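Local structure of putative glutathione S-transferase (Sinorhizobium meliloti, 4MDC) at residues I89-D94 with R105-D110; V137-F142 with K158-S163; K143-P148 with E236-V241. The protein is a putative glutathione transferase that probably conjugates glutathione to electrophilic substrates and works as a homodimer. One frame throughout, in Å; residues are numbered along the deposited sequence.

Contact 1: I89-D94 with R105-D110; sequences ISEYLD and RLLAED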
ATOM      1  N   ILE B  89       5.672  -0.558  -9.503  1.00 15.51           N
ATOM      2  CA  ILE B  89       6.420   0.035 -10.549  1.00 15.27           C
ATOM      3  C   ILE B  89       7.812   0.475 -10.116  1.00 15.48           C
ATOM      4  O   ILE B  89       8.828   0.254 -10.821  1.00 16.54           O
ATOM      5  CB  ILE B  89       5.622   1.212 -11.180  1.00 15.62           C
ATOM      6  CG1 ILE B  89       4.325   0.744 -11.809  1.00 15.72           C
ATOM      7  CG2 ILE B  89       6.496   1.906 -12.206  1.00 17.03           C
ATOM      8  CD1 ILE B  89       3.363   1.903 -12.060  1.00 15.99           C
ATOM      9  N   SER B  90       7.894   1.144  -8.956  1.00 15.17           N
ATOM     10  CA  SER B  90       9.183   1.626  -8.473  1.00 15.17           C
ATOM     11  C   SER B  90      10.194   0.473  -8.196  1.00 15.96           C
ATOM     12  O   SER B  90      11.395   0.630  -8.437  1.00 16.08           O
ATOM     13  CB  SER B  90       8.985   2.556  -7.245  1.00 14.71           C
ATOM     14  OG  SER B  90       8.493   1.850  -6.119  1.00 14.31           O
ATOM     15  N   GLU B  91       9.694  -0.653  -7.723  1.00 16.09           N
ATOM     16  CA  GLU B  91      10.561  -1.827  -7.458  1.00 16.91           C
ATOM     17  C   GLU B  91      11.058  -2.381  -8.794  1.00 16.81           C
ATOM     18  O   GLU B  91      12.227  -2.694  -8.945  1.00 17.44           O
ATOM     19  CB  GLU B  91       9.819  -2.918  -6.645  1.00 16.77           C
ATOM     20  CG  GLU B  91       9.405  -2.452  -5.231  1.00 17.40           C
ATOM     21  CD  GLU B  91      10.568  -2.127  -4.299  1.00 18.17           C
ATOM     22  OE1 GLU B  91      11.704  -2.666  -4.515  1.00 20.26           O
ATOM     23  OE2 GLU B  91      10.334  -1.393  -3.301  1.00 18.78           O
ATOM     24  N   TYR B  92      10.135  -2.491  -9.734  1.00 16.47           N
ATOM     25  CA  TYR B  92      10.443  -2.960 -11.096  1.00 16.98           C
ATOM     26  C   TYR B  92      11.515  -2.094 -11.764  1.00 16.78           C
ATOM     27  O   TYR B  92      12.483  -2.634 -12.326  1.00 16.67           O
ATOM     28  CB  TYR B  92       9.184  -3.003 -11.973  1.00 16.25           C
ATOM     29  CG  TYR B  92       9.426  -3.375 -13.419  1.00 17.08           C
ATOM     30  CD1 TYR B  92       9.590  -4.696 -13.811  1.00 17.88           C
ATOM     31  CD2 TYR B  92       9.547  -2.374 -14.399  1.00 17.26           C
ATOM     32  CE1 TYR B  92       9.825  -5.042 -15.121  1.00 18.98           C
ATOM     33  CE2 TYR B  92       9.799  -2.711 -15.714  1.00 18.26           C
ATOM     34  CZ  TYR B  92       9.944  -4.043 -16.088  1.00 19.71           C
ATOM     35  OH  TYR B  92      10.163  -4.432 -17.380  1.00 20.23           O
ATOM     36  N   LEU B  93      11.345  -0.771 -11.664  1.00 16.84           N
ATOM     37  CA  LEU B  93      12.340   0.152 -12.185  1.00 17.75           C
ATOM     38  C   LEU B  93      13.697   0.050 -11.498  1.00 18.12           C
ATOM     39  O   LEU B  93      14.727   0.172 -12.176  1.00 19.67           O
ATOM     40  CB  LEU B  93      11.849   1.603 -12.182  1.00 17.79           C
ATOM     41  CG  LEU B  93      10.673   1.850 -13.119  1.00 17.97           C
ATOM     42  CD1 LEU B  93      10.121   3.243 -12.939  1.00 18.01           C
ATOM     43  CD2 LEU B  93      11.014   1.603 -14.570  1.00 19.18           C
ATOM     44  N   ASP B  94      13.746  -0.213 -10.190  1.00 17.98           N
ATOM     45  CA  ASP B  94      15.013  -0.466  -9.544  1.00 19.39           C
ATOM     46  C   ASP B  94      15.678  -1.726 -10.114  1.00 19.36           C
ATOM     47  O   ASP B  94      16.898  -1.749 -10.361  1.00 19.82           O
ATOM     48  CB  ASP B  94      14.923  -0.613  -8.017  1.00 19.55           C
ATOM     49  CG  ASP B  94      16.299  -0.640  -7.361  1.00 20.69           C
ATOM     50  OD1 ASP B  94      17.035   0.366  -7.414  1.00 22.93           O
ATOM     51  OD2 ASP B  94      16.693  -1.714  -6.804  1.00 23.36           O
ATOM     52  N   ARG B 105      21.463   5.920  -8.106  1.00 24.30           N
ATOM     53  CA  ARG B 105      20.455   4.993  -7.636  1.00 25.35           C
ATOM     54  C   ARG B 105      19.560   5.602  -6.533  1.00 22.79           C
ATOM     55  O   ARG B 105      20.060   6.066  -5.535  1.00 22.93           O
ATOM     56  CB  ARG B 105      21.129   3.722  -7.128  1.00 28.12           C
ATOM     57  CG  ARG B 105      20.157   2.558  -6.904  1.00 31.71           C
ATOM     58  CD  ARG B 105      20.799   1.324  -6.286  1.00 34.21           C
ATOM     59  NE  ARG B 105      19.855   0.191  -6.223  1.00 33.96           N
ATOM     60  CZ  ARG B 105      20.141  -1.035  -5.787  1.00 36.01           C
ATOM     61  NH1 ARG B 105      21.380  -1.351  -5.369  1.00 34.63           N
ATOM     62  NH2 ARG B 105      19.190  -1.966  -5.793  1.00 34.62           N
ATOM     63  N   LEU B 106      18.256   5.481  -6.686  1.00 19.53           N
ATOM     64  CA  LEU B 106      17.280   6.062  -5.775  1.00 20.24           C
ATOM     65  C   LEU B 106      16.769   5.112  -4.645  1.00 21.07           C
ATOM     66  O   LEU B 106      16.068   5.549  -3.732  1.00 20.75           O
ATOM     67  CB  LEU B 106      16.115   6.570  -6.572  1.00 20.12           C
ATOM     68  CG  LEU B 106      16.471   7.736  -7.485  1.00 20.90           C
ATOM     69  CD1 LEU B 106      15.392   7.877  -8.520  1.00 20.65           C
ATOM     70  CD2 LEU B 106      16.660   9.002  -6.652  1.00 21.51           C
ATOM     71  N   LEU B 107      17.080   3.805  -4.777  0.50 21.43           N
ATOM     72  CA  LEU B 107      16.817   2.776  -3.756  0.50 21.58           C
ATOM     73  C   LEU B 107      18.103   2.036  -3.364  0.50 23.56           C
ATOM     74  O   LEU B 107      18.660   1.285  -4.163  0.50 24.21           O
ATOM     75  CB  LEU B 107      15.904   1.678  -4.298  0.50 21.03           C
ATOM     76  CG  LEU B 107      15.305   0.697  -3.266  0.50 20.30           C
ATOM     77  CD1 LEU B 107      14.464   1.377  -2.193  0.50 19.86           C
ATOM     78  CD2 LEU B 107      14.446  -0.324  -3.999  0.50 20.46           C
ATOM     79  N   ALA B 108      18.533   2.204  -2.124  0.50 25.08           N
ATOM     80  CA  ALA B 108      19.782   1.618  -1.671  0.50 25.97           C
ATOM     81  C   ALA B 108      19.992   0.082  -1.818  0.50 27.30           C
ATOM     82  O   ALA B 108      19.106  -0.655  -2.243  0.50 28.93           O
ATOM     83  CB  ALA B 108      19.955   2.039  -0.235  0.50 26.31           C
ATOM     84  N   GLU B 109      21.203  -0.371  -1.513  1.00 28.10           N
ATOM     85  CA  GLU B 109      21.530  -1.805  -1.490  1.00 30.40           C
ATOM     86  C   GLU B 109      21.251  -2.437  -0.101  1.00 29.10           C
ATOM     87  O   GLU B 109      20.665  -3.505  -0.015  1.00 28.30           O
ATOM     88  CB  GLU B 109      22.983  -1.969  -1.906  1.00 32.75           C
ATOM     89  CG  GLU B 109      23.477  -3.405  -2.000  1.00 37.41           C
ATOM     90  CD  GLU B 109      23.053  -4.119  -3.263  1.00 42.31           C
ATOM     91  OE1 GLU B 109      22.355  -3.515  -4.115  1.00 44.03           O
ATOM     92  OE2 GLU B 109      23.400  -5.312  -3.392  1.00 53.25           O
ATOM     93  N   ASP B 110      21.613  -1.731   0.963  1.00 27.79           N
ATOM     94  CA  ASP B 110      21.469  -2.225   2.326  1.00 27.31           C
ATOM     95  C   ASP B 110      19.990  -2.452   2.719  1.00 24.89           C
ATOM     96  O   ASP B 110      19.182  -1.541   2.538  1.00 20.55           O
ATOM     97  CB  ASP B 110      22.084  -1.216   3.285  1.00 29.79           C
ATOM     98  CG  ASP B 110      21.915  -1.611   4.706  1.00 32.98           C
ATOM     99  OD1 ASP B 110      22.684  -2.465   5.177  1.00 34.34           O
ATOM    100  OD2 ASP B 110      20.953  -1.148   5.356  1.00 34.70           O
TER
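A salt-bridge network of Asp-94, Arg-105 and Glu-109 ties helix 86-96, in the N-terminal domain of this glutathione transferase fold, to the linker that leads into helix 111-145. It shows how one arginine can serve two acids by different edges. With CG anti to the backbone N (chi1 -170°), Asp-94 turns its carboxylate out to the linker, nearly coplanar with the guanidinium. Arg-105 reaches across as an extended chain and grips side-on: NE meets OD1 of Asp-94 at 3.1 Å and NH2 meets OD2 of Asp-94 at 2.7 Å, both almost straight and on syn lone pairs. With an alanine here, the buried carboxylate of Asp-94 would probably lose its two-nitrogen partner, and Glu-109 would be left free to swing. Leu-107, in one of two modelled conformers, packs alongside, its CB 3.6 Å from OD1 of Asp-94 and its CD2 3.6 Å from OE1 of Glu-91, a nonpolar touch. The charge of Glu-91 is met by Arg-118 of helix 111-145, in a salt bridge to OE2. Tyr-191 adds cover to Asp-94 and Leu-107. The remaining guanidinium edge serves the linker itself: NH1 of Arg-105 meets OE1 of Glu-109 at 2.7 Å, nearly along the C-O axis.

Contact 2: V137-F142 with K158-S163; sequences VRERIF and KILRTS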
ATOM      1  N   VAL B 137      -8.518  15.958  -3.231  1.00 22.18           N
ATOM      2  CA  VAL B 137      -8.534  15.999  -4.721  1.00 23.66           C
ATOM      3  C   VAL B 137      -9.945  15.628  -5.242  1.00 24.34           C
ATOM      4  O   VAL B 137     -10.476  16.201  -6.213  1.00 23.82           O
ATOM      5  CB  VAL B 137      -7.423  15.085  -5.279  1.00 22.58           C
ATOM      6  CG1 VAL B 137      -7.627  14.805  -6.754  1.00 24.59           C
ATOM      7  CG2 VAL B 137      -6.049  15.708  -5.042  1.00 21.87           C
ATOM      8  N   ARG B 138     -10.542  14.622  -4.641  1.00 23.49           N
ATOM      9  CA  ARG B 138     -11.859  14.191  -5.110  1.00 26.39           C
ATOM     10  C   ARG B 138     -12.875  15.313  -4.967  1.00 28.75           C
ATOM     11  O   ARG B 138     -13.650  15.587  -5.894  1.00 29.64           O
ATOM     12  CB  ARG B 138     -12.332  12.974  -4.332  1.00 27.27           C
ATOM     13  CG  ARG B 138     -13.699  12.469  -4.786  1.00 30.37           C
ATOM     14  CD  ARG B 138     -14.161  11.240  -4.031  1.00 31.43           C
ATOM     15  NE  ARG B 138     -15.558  10.979  -4.329  1.00 37.67           N
ATOM     16  CZ  ARG B 138     -16.016  10.302  -5.377  1.00 39.28           C
ATOM     17  NH1 ARG B 138     -15.187   9.766  -6.256  1.00 39.50           N
ATOM     18  NH2 ARG B 138     -17.332  10.135  -5.523  1.00 43.30           N
ATOM     19  N   GLU B 139     -12.870  15.990  -3.840  1.00 27.65           N
ATOM     20  CA  GLU B 139     -13.812  17.072  -3.620  1.00 31.71           C
ATOM     21  C   GLU B 139     -13.532  18.309  -4.489  1.00 31.96           C
ATOM     22  O   GLU B 139     -14.462  18.887  -5.049  1.00 34.18           O
ATOM     23  CB  GLU B 139     -13.831  17.499  -2.171  1.00 31.07           C
ATOM     24  CG  GLU B 139     -14.387  16.449  -1.223  1.00 33.26           C
ATOM     25  CD  GLU B 139     -15.723  15.865  -1.676  1.00 36.13           C
ATOM     26  OE1 GLU B 139     -16.626  16.638  -2.080  1.00 36.69           O
ATOM     27  OE2 GLU B 139     -15.860  14.629  -1.691  1.00 35.94           O
ATOM     28  N   ARG B 140     -12.257  18.665  -4.635  1.00 30.99           N
ATOM     29  CA  ARG B 140     -11.870  19.866  -5.398  1.00 34.33           C
ATOM     30  C   ARG B 140     -11.681  19.701  -6.885  1.00 35.91           C
ATOM     31  O   ARG B 140     -11.823  20.652  -7.636  1.00 42.56           O
ATOM     32  CB  ARG B 140     -10.610  20.456  -4.789  1.00 32.34           C
ATOM     33  CG  ARG B 140     -10.920  20.879  -3.382  1.00 34.96           C
ATOM     34  CD  ARG B 140     -10.047  21.995  -2.871  1.00 34.94           C
ATOM     35  NE  ARG B 140     -10.036  23.121  -3.812  1.00 34.62           N
ATOM     36  CZ  ARG B 140      -9.011  23.953  -4.004  1.00 33.47           C
ATOM     37  NH1 ARG B 140      -7.929  23.879  -3.263  1.00 30.75           N
ATOM     38  NH2 ARG B 140      -9.089  24.894  -4.932  1.00 36.87           N
ATOM     39  N   ILE B 141     -11.291  18.535  -7.331  1.00 37.22           N
ATOM     40  CA  ILE B 141     -10.983  18.321  -8.751  1.00 41.58           C
ATOM     41  C   ILE B 141     -12.202  17.508  -9.299  1.00 43.80           C
ATOM     42  O   ILE B 141     -13.059  17.979 -10.105  1.00 44.60           O
ATOM     43  CB  ILE B 141      -9.579  17.621  -8.924  1.00 41.91           C
ATOM     44  CG1 ILE B 141      -8.403  18.470  -8.341  1.00 43.82           C
ATOM     45  CG2 ILE B 141      -9.270  17.267 -10.380  1.00 43.85           C
ATOM     46  CD1 ILE B 141      -8.162  19.761  -9.054  1.00 45.39           C
ATOM     47  N   PHE B 142     -12.302  16.284  -8.812  1.00 42.44           N
ATOM     48  CA  PHE B 142     -13.090  15.277  -9.519  1.00 43.33           C
ATOM     49  C   PHE B 142     -14.601  15.509  -9.474  1.00 46.70           C
ATOM     50  O   PHE B 142     -15.297  15.282 -10.479  1.00 49.22           O
ATOM     51  CB  PHE B 142     -12.745  13.871  -9.049  1.00 42.29           C
ATOM     52  CG  PHE B 142     -11.307  13.470  -9.232  1.00 41.03           C
ATOM     53  CD1 PHE B 142     -10.472  14.086 -10.155  1.00 42.52           C
ATOM     54  CD2 PHE B 142     -10.804  12.402  -8.500  1.00 41.09           C
ATOM     55  CE1 PHE B 142      -9.150  13.676 -10.281  1.00 40.36           C
ATOM     56  CE2 PHE B 142      -9.494  11.977  -8.634  1.00 42.06           C
ATOM     57  CZ  PHE B 142      -8.657  12.626  -9.530  1.00 40.92           C
ATOM     58  N   LYS B 158     -17.623  18.977   4.804  1.00 36.68           N
ATOM     59  CA  LYS B 158     -17.176  18.193   5.951  1.00 37.40           C
ATOM     60  C   LYS B 158     -15.922  17.367   5.594  1.00 35.25           C
ATOM     61  O   LYS B 158     -14.959  17.318   6.367  1.00 32.39           O
ATOM     62  CB  LYS B 158     -18.298  17.321   6.505  1.00 43.26           C
ATOM     63  CG  LYS B 158     -17.869  16.442   7.693  1.00 48.13           C
ATOM     64  CD  LYS B 158     -18.850  15.347   8.116  1.00 54.21           C
ATOM     65  CE  LYS B 158     -18.093  14.065   8.460  1.00 56.92           C
ATOM     66  NZ  LYS B 158     -18.606  13.440   9.707  1.00 59.41           N
ATOM     67  N   ILE B 159     -15.932  16.761   4.416  1.00 32.68           N
ATOM     68  CA  ILE B 159     -14.730  16.074   3.921  1.00 32.42           C
ATOM     69  C   ILE B 159     -13.566  17.063   3.703  1.00 30.18           C
ATOM     70  O   ILE B 159     -12.431  16.778   4.095  1.00 28.48           O
ATOM     71  CB  ILE B 159     -15.029  15.272   2.651  1.00 33.33           C
ATOM     72  CG1 ILE B 159     -15.987  14.135   2.995  1.00 35.54           C
ATOM     73  CG2 ILE B 159     -13.730  14.713   2.062  1.00 30.91           C
ATOM     74  CD1 ILE B 159     -16.609  13.479   1.773  1.00 37.58           C
ATOM     75  N   LEU B 160     -13.831  18.238   3.123  1.00 29.88           N
ATOM     76  CA  LEU B 160     -12.764  19.248   3.000  1.00 29.88           C
ATOM     77  C   LEU B 160     -12.168  19.587   4.339  1.00 29.21           C
ATOM     78  O   LEU B 160     -10.960  19.700   4.484  1.00 27.12           O
ATOM     79  CB  LEU B 160     -13.237  20.565   2.378  1.00 31.89           C
ATOM     80  CG  LEU B 160     -13.500  20.546   0.888  1.00 34.42           C
ATOM     81  CD1 LEU B 160     -13.984  21.906   0.414  1.00 37.34           C
ATOM     82  CD2 LEU B 160     -12.256  20.159   0.157  1.00 33.42           C
ATOM     83  N   ARG B 161     -13.025  19.815   5.324  1.00 30.73           N
ATOM     84  CA  ARG B 161     -12.529  20.218   6.626  1.00 32.31           C
ATOM     85  C   ARG B 161     -11.665  19.160   7.281  1.00 28.58           C
ATOM     86  O   ARG B 161     -10.649  19.484   7.839  1.00 27.92           O
ATOM     87  CB  ARG B 161     -13.696  20.640   7.519  1.00 36.73           C
ATOM     88  CG  ARG B 161     -13.314  21.147   8.878  1.00 40.79           C
ATOM     89  CD  ARG B 161     -14.569  21.689   9.507  1.00 46.02           C
ATOM     90  NE  ARG B 161     -15.556  20.647   9.762  1.00 52.63           N
ATOM     91  CZ  ARG B 161     -16.781  20.528   9.220  1.00 57.76           C
ATOM     92  NH1 ARG B 161     -17.264  21.399   8.324  1.00 58.94           N
ATOM     93  NH2 ARG B 161     -17.544  19.500   9.599  1.00 58.07           N
ATOM     94  N   THR B 162     -12.114  17.917   7.229  1.00 26.79           N
ATOM     95  CA  THR B 162     -11.394  16.803   7.823  1.00 28.58           C
ATOM     96  C   THR B 162     -10.030  16.682   7.139  1.00 26.88           C
ATOM     97  O   THR B 162      -9.005  16.592   7.821  1.00 26.95           O
ATOM     98  CB  THR B 162     -12.194  15.494   7.715  1.00 29.99           C
ATOM     99  OG1 THR B 162     -13.423  15.653   8.401  1.00 32.95           O
ATOM    100  CG2 THR B 162     -11.465  14.322   8.404  1.00 32.27           C
ATOM    101  N   SER B 163     -10.028  16.653   5.806  1.00 24.14           N
ATOM    102  CA  SER B 163      -8.782  16.477   5.070  1.00 24.03           C
ATOM    103  C   SER B 163      -7.790  17.589   5.346  1.00 23.67           C
ATOM    104  O   SER B 163      -6.627  17.354   5.593  1.00 22.94           O
ATOM    105  CB  SER B 163      -9.042  16.461   3.583  1.00 24.59           C
ATOM    106  OG  SER B 163      -9.976  15.494   3.277  1.00 29.36           O
TER
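With CG set opposite its carbonyl carbon (chi1 -67°) and a bend at chi2 (-50°), Glu-139 folds its aliphatic part against Ile-159. The two side chains meet at about a right angle: CG of Glu-139 lies 3.8 Å from CG2 of Ile-159, while OE2 of Glu-139 comes to 3.7 Å from CD1 of Ile-159. An acid thus contributes its methylenes to a nonpolar surface while its charge is served separately, here at OE1, by the side chain of Lys-143 and the backbone N of Asp-156. The frame is the all-helical C-terminal domain of the glutathione transferase fold, where helix 157-165 returns past the end of helix 111-145; the axes of the short segments approach to 9.8 Å at a crossing angle of -124°. Next to this pair, CD2 of Leu-160 wedges between the two neighbours on the longer helix, 3.9 Å from CB of Glu-139 and 3.9 Å from CG of Arg-140. Of that arginine the chain carbons take part; beyond a bend at chi3, NH1 forms a salt bridge with Glu-208. Within helix 157-165, O of Ile-159 accepts two bonds, one from N of Ser-163 and one from OG of Ser-163, 2.9 Å away and above the carbonyl plane.

Contact 3: K143-P148 with E236-V241; sequences KLQMTP and ERVRGV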
ATOM      1  N   LYS B 143     -15.115  15.970  -8.340  1.00 45.78           N
ATOM      2  CA  LYS B 143     -16.558  16.269  -8.196  1.00 48.88           C
ATOM      3  C   LYS B 143     -17.072  17.437  -9.057  1.00 53.20           C
ATOM      4  O   LYS B 143     -18.301  17.617  -9.215  1.00 54.29           O
ATOM      5  CB  LYS B 143     -16.887  16.592  -6.735  1.00 48.21           C
ATOM      6  CG  LYS B 143     -17.119  15.390  -5.804  1.00 48.57           C
ATOM      7  CD  LYS B 143     -18.575  15.275  -5.421  1.00 51.61           C
ATOM      8  CE  LYS B 143     -18.775  14.429  -4.168  1.00 51.29           C
ATOM      9  NZ  LYS B 143     -18.962  15.330  -3.006  1.00 51.08           N
ATOM     10  N   LEU B 144     -16.146  18.242  -9.575  1.00 56.25           N
ATOM     11  CA  LEU B 144     -16.484  19.295 -10.548  1.00 60.58           C
ATOM     12  C   LEU B 144     -16.587  18.709 -11.939  1.00 58.91           C
ATOM     13  O   LEU B 144     -17.507  19.008 -12.692  1.00 59.52           O
ATOM     14  CB  LEU B 144     -15.407  20.389 -10.587  1.00 66.55           C
ATOM     15  CG  LEU B 144     -15.477  21.573  -9.618  1.00 69.81           C
ATOM     16  CD1 LEU B 144     -14.405  22.579 -10.023  1.00 72.97           C
ATOM     17  CD2 LEU B 144     -16.856  22.225  -9.597  1.00 71.11           C
ATOM     18  N   GLN B 145     -15.610  17.885 -12.277  1.00 55.02           N
ATOM     19  CA  GLN B 145     -15.533  17.276 -13.585  1.00 55.30           C
ATOM     20  C   GLN B 145     -16.630  16.200 -13.798  1.00 55.13           C
ATOM     21  O   GLN B 145     -17.027  15.941 -14.915  1.00 55.36           O
ATOM     22  CB  GLN B 145     -14.113  16.726 -13.806  1.00 58.06           C
ATOM     23  CG  GLN B 145     -13.034  17.809 -13.712  1.00 61.94           C
ATOM     24  CD  GLN B 145     -11.600  17.291 -13.800  1.00 64.06           C
ATOM     25  OE1 GLN B 145     -11.345  16.082 -13.749  1.00 70.15           O
ATOM     26  NE2 GLN B 145     -10.640  18.218 -13.936  1.00 66.73           N
HETATM   27  N   MSE B 146     -17.127  15.609 -12.719  1.00 52.26           N
HETATM   28  CA  MSE B 146     -18.093  14.518 -12.799  1.00 53.40           C
HETATM   29  C   MSE B 146     -19.472  15.042 -13.055  1.00 58.12           C
HETATM   30  O   MSE B 146     -19.838  16.120 -12.576  1.00 57.33           O
HETATM   31  CB  MSE B 146     -18.205  13.744 -11.482  1.00 52.50           C
HETATM   32  CG  MSE B 146     -17.142  12.676 -11.319  1.00 54.18           C
HETATM   33 SE   MSE B 146     -17.200  12.068  -9.455  1.00 56.89          SE
HETATM   34  CE  MSE B 146     -15.356  11.582  -9.071  1.00 58.81           C
ATOM     35  N   THR B 147     -20.252  14.264 -13.802  1.00 60.95           N
ATOM     36  CA  THR B 147     -21.689  14.516 -13.972  1.00 62.54           C
ATOM     37  C   THR B 147     -22.439  14.051 -12.717  1.00 64.93           C
ATOM     38  O   THR B 147     -21.904  13.238 -11.945  1.00 61.86           O
ATOM     39  CB  THR B 147     -22.284  13.744 -15.179  1.00 63.36           C
ATOM     40  OG1 THR B 147     -22.212  12.331 -14.936  1.00 60.27           O
ATOM     41  CG2 THR B 147     -21.557  14.109 -16.472  1.00 63.06           C
ATOM     42  N   PRO B 148     -23.675  14.558 -12.507  1.00 67.39           N
ATOM     43  CA  PRO B 148     -24.472  14.102 -11.361  1.00 69.52           C
ATOM     44  C   PRO B 148     -24.558  12.577 -11.266  1.00 69.13           C
ATOM     45  O   PRO B 148     -24.366  12.024 -10.187  1.00 68.48           O
ATOM     46  CB  PRO B 148     -25.846  14.719 -11.629  1.00 70.79           C
ATOM     47  CG  PRO B 148     -25.521  15.988 -12.349  1.00 71.56           C
ATOM     48  CD  PRO B 148     -24.343  15.659 -13.228  1.00 69.79           C
ATOM     49  N   GLU B 236       2.979  21.512 -15.991  1.00 24.07           N
ATOM     50  CA  GLU B 236       1.721  20.791 -16.150  1.00 24.81           C
ATOM     51  C   GLU B 236       0.539  21.624 -15.659  1.00 23.38           C
ATOM     52  O   GLU B 236       0.637  22.304 -14.643  1.00 22.92           O
ATOM     53  CB  GLU B 236       1.756  19.561 -15.225  1.00 25.37           C
ATOM     54  CG  GLU B 236       0.684  18.594 -15.504  1.00 27.90           C
ATOM     55  CD  GLU B 236       1.085  17.223 -15.101  1.00 27.59           C
ATOM     56  OE1 GLU B 236       1.125  16.943 -13.869  1.00 28.10           O
ATOM     57  OE2 GLU B 236       1.336  16.483 -16.062  1.00 30.22           O
ATOM     58  N   ARG B 237      -0.593  21.511 -16.343  1.00 22.08           N
ATOM     59  CA  ARG B 237      -1.797  22.110 -15.851  1.00 23.66           C
ATOM     60  C   ARG B 237      -2.924  21.092 -15.868  1.00 24.58           C
ATOM     61  O   ARG B 237      -3.002  20.237 -16.756  1.00 25.65           O
ATOM     62  CB  ARG B 237      -2.155  23.356 -16.697  1.00 23.99           C
ATOM     63  CG  ARG B 237      -1.166  24.538 -16.581  1.00 25.19           C
ATOM     64  CD  ARG B 237      -1.142  25.149 -15.183  1.00 26.00           C
ATOM     65  NE  ARG B 237      -0.169  26.238 -15.055  1.00 27.11           N
ATOM     66  CZ  ARG B 237       1.119  26.098 -14.726  1.00 29.53           C
ATOM     67  NH1 ARG B 237       1.652  24.900 -14.425  1.00 25.45           N
ATOM     68  NH2 ARG B 237       1.894  27.191 -14.660  1.00 30.47           N
ATOM     69  N   VAL B 238      -3.813  21.221 -14.911  1.00 23.98           N
ATOM     70  CA  VAL B 238      -4.965  20.366 -14.792  1.00 25.79           C
ATOM     71  C   VAL B 238      -6.144  21.045 -15.442  1.00 26.80           C
ATOM     72  O   VAL B 238      -6.406  22.233 -15.146  1.00 24.08           O
ATOM     73  CB  VAL B 238      -5.267  20.120 -13.306  1.00 27.05           C
ATOM     74  CG1 VAL B 238      -6.509  19.275 -13.131  1.00 29.03           C
ATOM     75  CG2 VAL B 238      -4.064  19.458 -12.662  1.00 28.44           C
ATOM     76  N   ARG B 239      -6.874  20.309 -16.287  1.00 28.88           N
ATOM     77  CA  ARG B 239      -8.020  20.864 -16.996  0.50 31.17           C
ATOM     78  C   ARG B 239      -9.017  21.476 -16.013  1.00 31.47           C
ATOM     79  O   ARG B 239      -9.456  20.831 -15.098  1.00 30.88           O
ATOM     80  CB  ARG B 239      -8.654  19.769 -17.897  0.50 33.62           C
ATOM     81  CG  ARG B 239      -9.794  20.242 -18.780  0.50 35.41           C
ATOM     82  CD  ARG B 239      -9.909  19.371 -20.058  0.50 36.57           C
ATOM     83  NE  ARG B 239     -11.180  19.505 -20.757  0.50 38.92           N
ATOM     84  CZ  ARG B 239     -11.545  20.610 -21.391  0.50 40.28           C
ATOM     85  NH1 ARG B 239     -10.750  21.669 -21.366  0.50 40.08           N
ATOM     86  NH2 ARG B 239     -12.707  20.662 -22.016  0.50 41.84           N
ATOM     87  N   GLY B 240      -9.365  22.757 -16.225  1.00 31.52           N
ATOM     88  CA  GLY B 240     -10.370  23.455 -15.403  1.00 31.60           C
ATOM     89  C   GLY B 240      -9.956  23.885 -13.989  1.00 31.67           C
ATOM     90  O   GLY B 240     -10.790  24.281 -13.190  1.00 32.96           O
ATOM     91  N   VAL B 241      -8.671  23.802 -13.668  1.00 29.51           N
ATOM     92  CA  VAL B 241      -8.182  24.267 -12.364  1.00 27.67           C
ATOM     93  C   VAL B 241      -6.885  24.997 -12.532  1.00 25.26           C
ATOM     94  O   VAL B 241      -5.869  24.398 -12.908  1.00 26.36           O
ATOM     95  CB  VAL B 241      -7.964  23.088 -11.363  1.00 29.43           C
ATOM     96  CG1 VAL B 241      -7.657  23.595  -9.953  1.00 29.60           C
ATOM     97  CG2 VAL B 241      -9.201  22.206 -11.363  1.00 31.38           C
TER
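Gln-145 carries nearly half of the surface buried between 143-148 and 236-241, with Arg-239 and Leu-144 well behind it, and it illustrates how a side chain at a helix end can reach the carbonyl of a tight turn. Gln-145 closes helix 111-145. Its chain is extended beyond CG (chi2 175°), which carries the amide away from the helix and over to the other segment. There NE2 of Gln-145 meets O of Arg-239 at 3.1 Å, but with an N-H...O angle of 122° the hydrogen bond is weak. The same amide nitrogen lies 4.3 Å from CG1 of Val-238. Arg-239 offers mainly its backbone: in the conformer described, one of two modelled, its CB stays 4.7 Å from NE2 of Gln-145. Leu-144 adds a looser flank, with CD1 5.1 Å from O of Gly-240.

The acceptor is presented by a type II beta turn from Val-238 to Val-241, closed by the bond from N of Val-241 to O of Val-238 at 3.1 Å. Arg-239 and Gly-240 occupy its two central positions, so the carbonyl that Gln-145 meets belongs to the central peptide and takes no part in the closing bond. Glycine suits the third position, where phi is 75°. Tyr-205, on helix 191-205, holds the turn from another side, its hydroxyl hydrogen-bonded to both N of Val-238 and O of Val-241. Gln-145 also packs on Gln-55, from a loop of the N-terminal part, and Glu-236 forms salt bridges to Arg-36 and Arg-39 of helix 33-44. The arrangement therefore belongs to the seam of the two-domain glutathione transferase fold, where the chain beyond helix 231-235 passes between the N-terminal domain and the C-terminal end of a long helix, making its type II turn there.

Along the chain contact 1 closes before the other two open, and helix 111-145 relates all three: the linker of contact 1 leads into it, while contacts 2 and 3 use its far end. Contact 1 stands apart, its centre about 33 Å from that of contact 2 and about 34 Å from that of contact 3, on the opposite side of the chain's centre. Contacts 2 and 3 have centres about 13 Å apart and touch, through CD1 of Ile-141 against CG2 of Val-241; their segments alternate in sequence. The loop that leads into this long helix is tied to helix 86-96 of the N-terminal domain, and the far end of the helix meets helix 157-165 and segment 236-241.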